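Local atomic coordinates of putative rRNA methyltransferase (Sorangium cellulosum, PDB entry 4RWZ), a protein that probably methylates an adenine of 16S rRNA within the small ribosomal subunit, with S-adenosylmethionine as methyl donor, and so confers aminoglycoside resistance. Residues His24-Ile29 against Pro47-Ile52; Glu177-Glu182 against Thr210-Gly215. All blocks are in the same frame, centred on the assembly; numbering follows the deposited sequence.

Contact 1 of 2, residues His24-Ile29 against Pro47-Ile52; sequences HARVLI and PDTYCI
Tyr50 turns the edge of its ring toward the face of His24 at the start of two parallel strands of the Rossmann-like methyltransferase sheet, joined as a beta-alpha-beta unit through helix 37-45. The edge-to-face pair has its planes at 61°, with Tyr50 CD1 over the imidazole face near its rim, 3.7 Å from His24 CE1. Tyr50 CB also lies over that imidazole in a CH-pi contact, and its CG stands anti to the backbone N (chi1 -163°). His24 ND1 is hydrogen-bonded to Leu21 O of helix 14-21, which also packs on Tyr50. Branched aliphatic residues suit the buried positions that follow: Val27 CG1 meets Ile52 CD1 at 4.3 Å, and Ile29 and Ile52 lie side by side, pointing the same way, with Ile29 CG1 4.2 Å from Ile52 CB. On the other face threonine offers two branches: Thr49 CG2 meets Leu28 CB at 3.8 Å, while OG1 lies toward Arg26 CB. Leu28 CD2 touches Cys51 SG, and Ser42 of helix 37-45 packs on both residues. Backbone bonds between Arg26, Tyr50, Leu28 and Ile52 fix the register. Where the strands begin, Asp48 O accepts from Arg26 N at 3.3 Å and, weakly, from Ala25 N.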
ATOM      1  N   HIS A  24       6.853 -17.633   5.024  1.00 40.03           N
ATOM      2  CA  HIS A  24       7.394 -16.506   4.278  1.00 34.44           C
ATOM      3  C   HIS A  24       8.210 -15.573   5.165  1.00 37.04           C
ATOM      4  O   HIS A  24       7.787 -15.204   6.258  1.00 43.36           O
ATOM      5  CB  HIS A  24       6.257 -15.729   3.614  1.00 32.72           C
ATOM      6  CG  HIS A  24       5.436 -16.556   2.690  1.00 33.44           C
ATOM      7  ND1 HIS A  24       4.314 -17.245   3.098  1.00 33.32           N
ATOM      8  CD2 HIS A  24       5.570 -16.805   1.366  1.00 34.41           C
ATOM      9  CE1 HIS A  24       3.809 -17.905   2.070  1.00 39.29           C
ATOM     10  NE2 HIS A  24       4.542 -17.641   1.000  1.00 33.85           N
ATOM     11  N   ALA A  25       9.367 -15.167   4.663  1.00 34.47           N
ATOM     12  CA  ALA A  25      10.283 -14.337   5.421  1.00 40.54           C
ATOM     13  C   ALA A  25       9.869 -12.859   5.461  1.00 39.60           C
ATOM     14  O   ALA A  25      10.207 -12.144   6.400  1.00 38.22           O
ATOM     15  CB  ALA A  25      11.679 -14.467   4.850  1.00 37.50           C
ATOM     16  N   ARG A  26       9.173 -12.395   4.423  1.00 32.42           N
ATOM     17  CA  ARG A  26       8.815 -10.977   4.311  1.00 28.78           C
ATOM     18  C   ARG A  26       7.385 -10.815   3.860  1.00 30.45           C
ATOM     19  O   ARG A  26       6.796 -11.743   3.287  1.00 25.04           O
ATOM     20  CB  ARG A  26       9.748 -10.269   3.318  1.00 29.10           C
ATOM     21  CG  ARG A  26      11.209 -10.125   3.837  1.00 39.18           C
ATOM     22  CD  ARG A  26      12.151  -9.590   2.774  1.00 39.28           C
ATOM     23  NE  ARG A  26      11.904  -8.198   2.402  1.00 44.37           N
ATOM     24  CZ  ARG A  26      12.312  -7.141   3.105  1.00 49.75           C
ATOM     25  NH1 ARG A  26      12.989  -7.315   4.237  1.00 54.42           N
ATOM     26  NH2 ARG A  26      12.047  -5.909   2.678  1.00 47.51           N
ATOM     27  N   VAL A  27       6.843  -9.625   4.112  1.00 22.72           N
ATOM     28  CA  VAL A  27       5.507  -9.260   3.670  1.00 21.16           C
ATOM     29  C   VAL A  27       5.544  -7.923   2.968  1.00 23.64           C
ATOM     30  O   VAL A  27       6.174  -6.961   3.439  1.00 22.90           O
ATOM     31  CB  VAL A  27       4.537  -9.136   4.874  1.00 24.49           C
ATOM     32  CG1 VAL A  27       3.126  -8.697   4.405  1.00 24.82           C
ATOM     33  CG2 VAL A  27       4.491 -10.450   5.658  1.00 28.07           C
ATOM     34  N   LEU A  28       4.889  -7.866   1.812  1.00 16.37           N
ATOM     35  CA  LEU A  28       4.728  -6.635   1.061  1.00 16.97           C
ATOM     36  C   LEU A  28       3.241  -6.343   1.001  1.00 21.52           C
ATOM     37  O   LEU A  28       2.443  -7.266   0.799  1.00 21.92           O
ATOM     38  CB  LEU A  28       5.275  -6.847  -0.367  1.00 18.89           C
ATOM     39  CG  LEU A  28       4.844  -5.911  -1.469  1.00 24.71           C
ATOM     40  CD1 LEU A  28       5.420  -4.501  -1.286  1.00 23.84           C
ATOM     41  CD2 LEU A  28       5.324  -6.495  -2.847  1.00 31.13           C
ATOM     42  N   ILE A  29       2.858  -5.088   1.266  1.00 15.01           N
ATOM     43  CA  ILE A  29       1.455  -4.695   1.072  1.00 15.05           C
ATOM     44  C   ILE A  29       1.433  -3.547   0.111  1.00 19.19           C
ATOM     45  O   ILE A  29       2.138  -2.544   0.293  1.00 19.61           O
ATOM     46  CB  ILE A  29       0.782  -4.317   2.399  1.00 16.43           C
ATOM     47  CG1 ILE A  29       0.872  -5.543   3.354  1.00 17.31           C
ATOM     48  CG2 ILE A  29      -0.690  -3.811   2.128  1.00 18.65           C
ATOM     49  CD1 ILE A  29       0.252  -5.249   4.787  1.00 18.66           C
ATOM     50  N   PRO A  47       9.692 -15.139  -4.204  1.00 24.04           N
ATOM     51  CA  PRO A  47       8.902 -16.261  -3.669  1.00 21.60           C
ATOM     52  C   PRO A  47       8.949 -16.328  -2.133  1.00 27.05           C
ATOM     53  O   PRO A  47       8.102 -16.959  -1.502  1.00 31.01           O
ATOM     54  CB  PRO A  47       9.574 -17.508  -4.289  1.00 29.13           C
ATOM     55  CG  PRO A  47      10.967 -17.007  -4.758  1.00 30.84           C
ATOM     56  CD  PRO A  47      10.722 -15.583  -5.165  1.00 25.44           C
ATOM     57  N   ASP A  48       9.885 -15.609  -1.538  1.00 31.64           N
ATOM     58  CA  ASP A  48      10.026 -15.585  -0.085  0.59 36.02           C
ATOM     59  C   ASP A  48       9.170 -14.503   0.570  1.00 31.95           C
ATOM     60  O   ASP A  48       9.156 -14.375   1.795  1.00 28.01           O
ATOM     61  CB  ASP A  48      11.501 -15.434   0.321  0.59 37.72           C
ATOM     62  CG  ASP A  48      12.044 -14.007   0.150  0.59 39.55           C
ATOM     63  OD1 ASP A  48      11.439 -13.132  -0.539  0.59 30.81           O
ATOM     64  OD2 ASP A  48      13.134 -13.762   0.707  0.59 42.71           O
ATOM     65  N   THR A  49       8.476 -13.721  -0.253  1.00 23.64           N
ATOM     66  CA  THR A  49       7.651 -12.625   0.255  1.00 21.68           C
ATOM     67  C   THR A  49       6.179 -12.919   0.033  1.00 27.43           C
ATOM     68  O   THR A  49       5.776 -13.311  -1.079  1.00 20.30           O
ATOM     69  CB  THR A  49       8.064 -11.301  -0.444  1.00 25.56           C
ATOM     70  OG1 THR A  49       9.496 -11.114  -0.289  1.00 23.66           O
ATOM     71  CG2 THR A  49       7.240 -10.065   0.054  1.00 25.09           C
ATOM     72  N   TYR A  50       5.372 -12.747   1.085  1.00 24.67           N
ATOM     73  CA  TYR A  50       3.928 -12.804   0.933  1.00 23.29           C
ATOM     74  C   TYR A  50       3.464 -11.424   0.483  1.00 20.36           C
ATOM     75  O   TYR A  50       3.653 -10.438   1.184  1.00 21.75           O
ATOM     76  CB  TYR A  50       3.260 -13.233   2.259  1.00 23.67           C
ATOM     77  CG  TYR A  50       1.815 -13.704   2.080  1.00 25.36           C
ATOM     78  CD1 TYR A  50       1.528 -14.971   1.573  1.00 24.54           C
ATOM     79  CD2 TYR A  50       0.740 -12.869   2.406  1.00 21.58           C
ATOM     80  CE1 TYR A  50       0.241 -15.396   1.405  1.00 26.02           C
ATOM     81  CE2 TYR A  50      -0.586 -13.295   2.239  1.00 26.13           C
ATOM     82  CZ  TYR A  50      -0.823 -14.571   1.732  1.00 26.53           C
ATOM     83  OH  TYR A  50      -2.120 -15.058   1.550  1.00 25.47           O
ATOM     84  N   CYS A  51       2.832 -11.339  -0.688  1.00 18.21           N
ATOM     85  CA  CYS A  51       2.517 -10.039  -1.325  1.00 16.55           C
ATOM     86  C   CYS A  51       1.027  -9.815  -1.316  1.00 18.39           C
ATOM     87  O   CYS A  51       0.295 -10.665  -1.806  1.00 17.96           O
ATOM     88  CB  CYS A  51       2.991 -10.031  -2.752  1.00 17.15           C
ATOM     89  SG  CYS A  51       4.808 -10.378  -2.881  1.00 20.65           S
ATOM     90  N   ILE A  52       0.586  -8.701  -0.741  1.00 16.28           N
ATOM     91  CA  ILE A  52      -0.838  -8.450  -0.543  1.00 18.19           C
ATOM     92  C   ILE A  52      -1.207  -7.194  -1.275  1.00 20.34           C
ATOM     93  O   ILE A  52      -0.624  -6.148  -1.019  1.00 19.22           O
ATOM     94  CB  ILE A  52      -1.170  -8.277   0.969  1.00 18.95           C
ATOM     95  CG1 ILE A  52      -0.694  -9.515   1.743  1.00 24.80           C
ATOM     96  CG2 ILE A  52      -2.671  -8.018   1.128  1.00 21.23           C
ATOM     97  CD1 ILE A  52      -0.968  -9.411   3.312  1.00 23.28           C
TER

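Contact 2 of 2, residues Glu177-Glu182 against Thr210-Gly215; sequences EIRTSE and TAEAIG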
ATOM      1  N   GLU A 177      10.047   7.999   9.637  1.00 24.06           N
ATOM      2  CA  GLU A 177      11.195   8.863   9.377  1.00 28.08           C
ATOM      3  C   GLU A 177      11.475   8.887   7.882  1.00 26.08           C
ATOM      4  O   GLU A 177      11.834   7.864   7.308  1.00 26.18           O
ATOM      5  CB  GLU A 177      12.411   8.339  10.147  1.00 26.65           C
ATOM      6  CG  GLU A 177      13.632   9.214  10.005  1.00 30.72           C
ATOM      7  CD  GLU A 177      13.501  10.565  10.712  1.00 40.63           C
ATOM      8  OE1 GLU A 177      12.849  10.648  11.781  1.00 41.75           O
ATOM      9  OE2 GLU A 177      14.120  11.543  10.235  1.00 45.76           O
ATOM     10  N   ILE A 178      11.284  10.033   7.234  1.00 26.53           N
ATOM     11  CA  ILE A 178      11.548  10.114   5.783  1.00 27.18           C
ATOM     12  C   ILE A 178      13.017   9.804   5.476  1.00 28.80           C
ATOM     13  O   ILE A 178      13.913  10.315   6.134  1.00 31.57           O
ATOM     14  CB  ILE A 178      11.190  11.511   5.212  1.00 28.77           C
ATOM     15  CG1 ILE A 178       9.664  11.710   5.308  1.00 31.63           C
ATOM     16  CG2 ILE A 178      11.646  11.637   3.766  1.00 29.76           C
ATOM     17  CD1 ILE A 178       9.128  13.004   4.680  1.00 33.05           C
ATOM     18  N   ARG A 179      13.236   8.976   4.476  1.00 29.01           N
ATOM     19  CA  ARG A 179      14.594   8.568   4.091  1.00 30.67           C
ATOM     20  C   ARG A 179      15.001   9.168   2.782  1.00 36.56           C
ATOM     21  O   ARG A 179      15.966   9.896   2.699  1.00 46.82           O
ATOM     22  CB  ARG A 179      14.687   7.048   4.036  1.00 33.11           C
ATOM     23  CG  ARG A 179      14.535   6.442   5.425  1.00 37.21           C
ATOM     24  CD  ARG A 179      15.649   6.961   6.368  1.00 44.32           C
ATOM     25  NE  ARG A 179      15.567   6.372   7.708  1.00 47.72           N
ATOM     26  CZ  ARG A 179      16.257   6.803   8.759  1.00 52.35           C
ATOM     27  NH1 ARG A 179      17.066   7.846   8.643  1.00 50.84           N
ATOM     28  NH2 ARG A 179      16.113   6.212   9.935  1.00 55.53           N
ATOM     29  N   THR A 180      14.274   8.851   1.740  1.00 33.31           N
ATOM     30  CA  THR A 180      14.632   9.278   0.407  1.00 38.53           C
ATOM     31  C   THR A 180      13.544  10.178  -0.151  1.00 38.29           C
ATOM     32  O   THR A 180      12.361   9.892   0.018  1.00 32.28           O
ATOM     33  CB  THR A 180      14.753   8.020  -0.492  1.00 47.84           C
ATOM     34  OG1 THR A 180      15.884   7.257  -0.060  1.00 50.84           O
ATOM     35  CG2 THR A 180      14.869   8.373  -1.969  1.00 51.59           C
ATOM     36  N   SER A 181      13.947  11.258  -0.812  1.00 35.18           N
ATOM     37  CA  SER A 181      12.999  12.059  -1.591  1.00 36.90           C
ATOM     38  C   SER A 181      13.740  12.457  -2.887  1.00 42.54           C
ATOM     39  O   SER A 181      14.642  13.281  -2.851  1.00 43.25           O
ATOM     40  CB  SER A 181      12.562  13.280  -0.785  1.00 42.43           C
ATOM     41  OG  SER A 181      11.640  14.099  -1.483  1.00 43.17           O
ATOM     42  N   GLU A 182      13.381  11.863  -4.021  1.00 39.93           N
ATOM     43  CA  GLU A 182      14.111  12.119  -5.268  1.00 49.78           C
ATOM     44  C   GLU A 182      13.221  12.126  -6.489  1.00 46.47           C
ATOM     45  O   GLU A 182      12.198  11.462  -6.498  1.00 44.03           O
ATOM     46  CB  GLU A 182      15.223  11.096  -5.483  1.00 54.26           C
ATOM     47  CG  GLU A 182      16.158  10.963  -4.314  1.00 65.89           C
ATOM     48  CD  GLU A 182      17.170   9.848  -4.486  1.00 73.01           C
ATOM     49  OE1 GLU A 182      16.970   8.993  -5.385  1.00 74.29           O
ATOM     50  OE2 GLU A 182      18.163   9.832  -3.712  1.00 78.16           O
ATOM     51  N   THR A 210      10.367   7.835   0.355  1.00 21.67           N
ATOM     52  CA  THR A 210      10.357   6.612   1.157  1.00 21.92           C
ATOM     53  C   THR A 210      10.506   7.020   2.615  1.00 20.86           C
ATOM     54  O   THR A 210      11.014   8.091   2.930  1.00 26.13           O
ATOM     55  CB  THR A 210      11.511   5.597   0.809  1.00 26.80           C
ATOM     56  OG1 THR A 210      12.764   6.135   1.247  1.00 31.57           O
ATOM     57  CG2 THR A 210      11.553   5.261  -0.696  1.00 26.37           C
ATOM     58  N   ALA A 211       9.987   6.204   3.523  1.00 21.82           N
ATOM     59  CA  ALA A 211      10.175   6.494   4.925  1.00 21.14           C
ATOM     60  C   ALA A 211      10.229   5.206   5.721  1.00 26.80           C
ATOM     61  O   ALA A 211       9.687   4.172   5.300  1.00 30.33           O
ATOM     62  CB  ALA A 211       9.025   7.404   5.449  1.00 21.35           C
ATOM     63  N   GLU A 212      10.880   5.261   6.860  1.00 21.51           N
ATOM     64  CA  GLU A 212      11.038   4.069   7.694  1.00 22.32           C
ATOM     65  C   GLU A 212      10.080   4.124   8.880  1.00 23.83           C
ATOM     66  O   GLU A 212       9.980   5.158   9.534  1.00 22.27           O
ATOM     67  CB  GLU A 212      12.487   3.992   8.221  1.00 23.14           C
ATOM     68  CG  GLU A 212      12.744   2.782   9.142  1.00 27.78           C
ATOM     69  CD  GLU A 212      14.191   2.745   9.671  1.00 38.01           C
ATOM     70  OE1 GLU A 212      15.032   3.486   9.149  1.00 39.66           O
ATOM     71  OE2 GLU A 212      14.473   2.009  10.630  1.00 40.24           O
ATOM     72  N   ALA A 213       9.421   3.010   9.182  1.00 22.55           N
ATOM     73  CA  ALA A 213       8.540   2.991  10.348  1.00 22.02           C
ATOM     74  C   ALA A 213       9.425   2.994  11.576  1.00 29.45           C
ATOM     75  O   ALA A 213      10.280   2.110  11.740  1.00 28.96           O
ATOM     76  CB  ALA A 213       7.657   1.755  10.327  1.00 20.52           C
ATOM     77  N   ILE A 214       9.236   3.995  12.428  1.00 21.95           N
ATOM     78  CA  ILE A 214      10.033   4.075  13.642  1.00 24.52           C
ATOM     79  C   ILE A 214       9.287   3.898  14.952  1.00 29.90           C
ATOM     80  O   ILE A 214       8.053   3.813  15.024  1.00 26.62           O
ATOM     81  CB  ILE A 214      10.829   5.424  13.697  1.00 33.35           C
ATOM     82  CG1 ILE A 214       9.863   6.585  13.572  1.00 35.18           C
ATOM     83  CG2 ILE A 214      11.942   5.443  12.612  1.00 41.88           C
ATOM     84  CD1 ILE A 214      10.493   7.984  13.679  1.00 38.19           C
ATOM     85  N   GLY A 215      10.086   3.880  16.016  1.00 43.55           N
ATOM     86  CA  GLY A 215       9.615   3.896  17.383  1.00 46.29           C
ATOM     87  C   GLY A 215       9.861   2.632  18.188  1.00 46.18           C
ATOM     88  O   GLY A 215       9.607   1.543  17.695  1.00 52.90           O
TER
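A classic beta bulge joins Arg179 and Thr180 to Thr210, where strand 176-183, an outermost strand of the sheet, pairs antiparallel with strand 207-213. Arg179 N gives a nearly straight bond to Thr210 O (2.8 Å, 175° at the hydrogen), from above the carbonyl plane. Thr180 N turns instead to the hydroxyl, Thr210 OG1, at 3.1 Å. That oxygen sits between the backbone N and the carbonyl carbon of Thr210 (chi1 70°), a crowded position that sets it close to Thr180 CB (3.2 Å), and Thr210 N returns a bond to Thr180 O. Threonine suits the spot because its hydroxyl can serve the extra backbone N-H of the bulge. Before the bulge the pairing is regular: Glu177 and Glu212 exchange two backbone bonds, and Ala211, whose CB lies 3.7 Å from Ile178 CA, is small enough for the close approach of the strands. Beyond them Ile214 CG2 rests on Glu177 CB. The Arg179 side chain crosses to Glu212, where NH2 at 3.0 Å and NE at 3.3 Å both reach OE1 from one face of the carboxylate, whose plane is turned 40° from the guanidinium. Glu177 CG lies over the guanidinium centre, while its carboxylate OE1 forms a salt bridge with Arg172. Glu212 OE1 alone takes both donors, so this bridge probably adds modestly to a bulge held by backbone bonds and the Thr210 hydroxyl.

After the N-terminal hairpin 2-5/8-11 and helix 14-21, the chain runs along strand 26-31, turns through helix 37-45 and returns beside its start as strand 49-55; contact 1 closes this short crossover near one end of the seven-stranded sheet. The chain then builds strands 80-84, 98-104 and 133-139 and helix 160-172 before contact 2 opens. That second contact closes the loop between strands 176-183 and 207-213, of which residues 185-205 are not modelled. The two loops follow in series, neither nested nor crossed. The centres of contact 1 and contact 2 lie about 20 Å apart. Strands 98-104 and 133-139 bridge them, so that parallel and antiparallel pairings belong to one methyltransferase sheet.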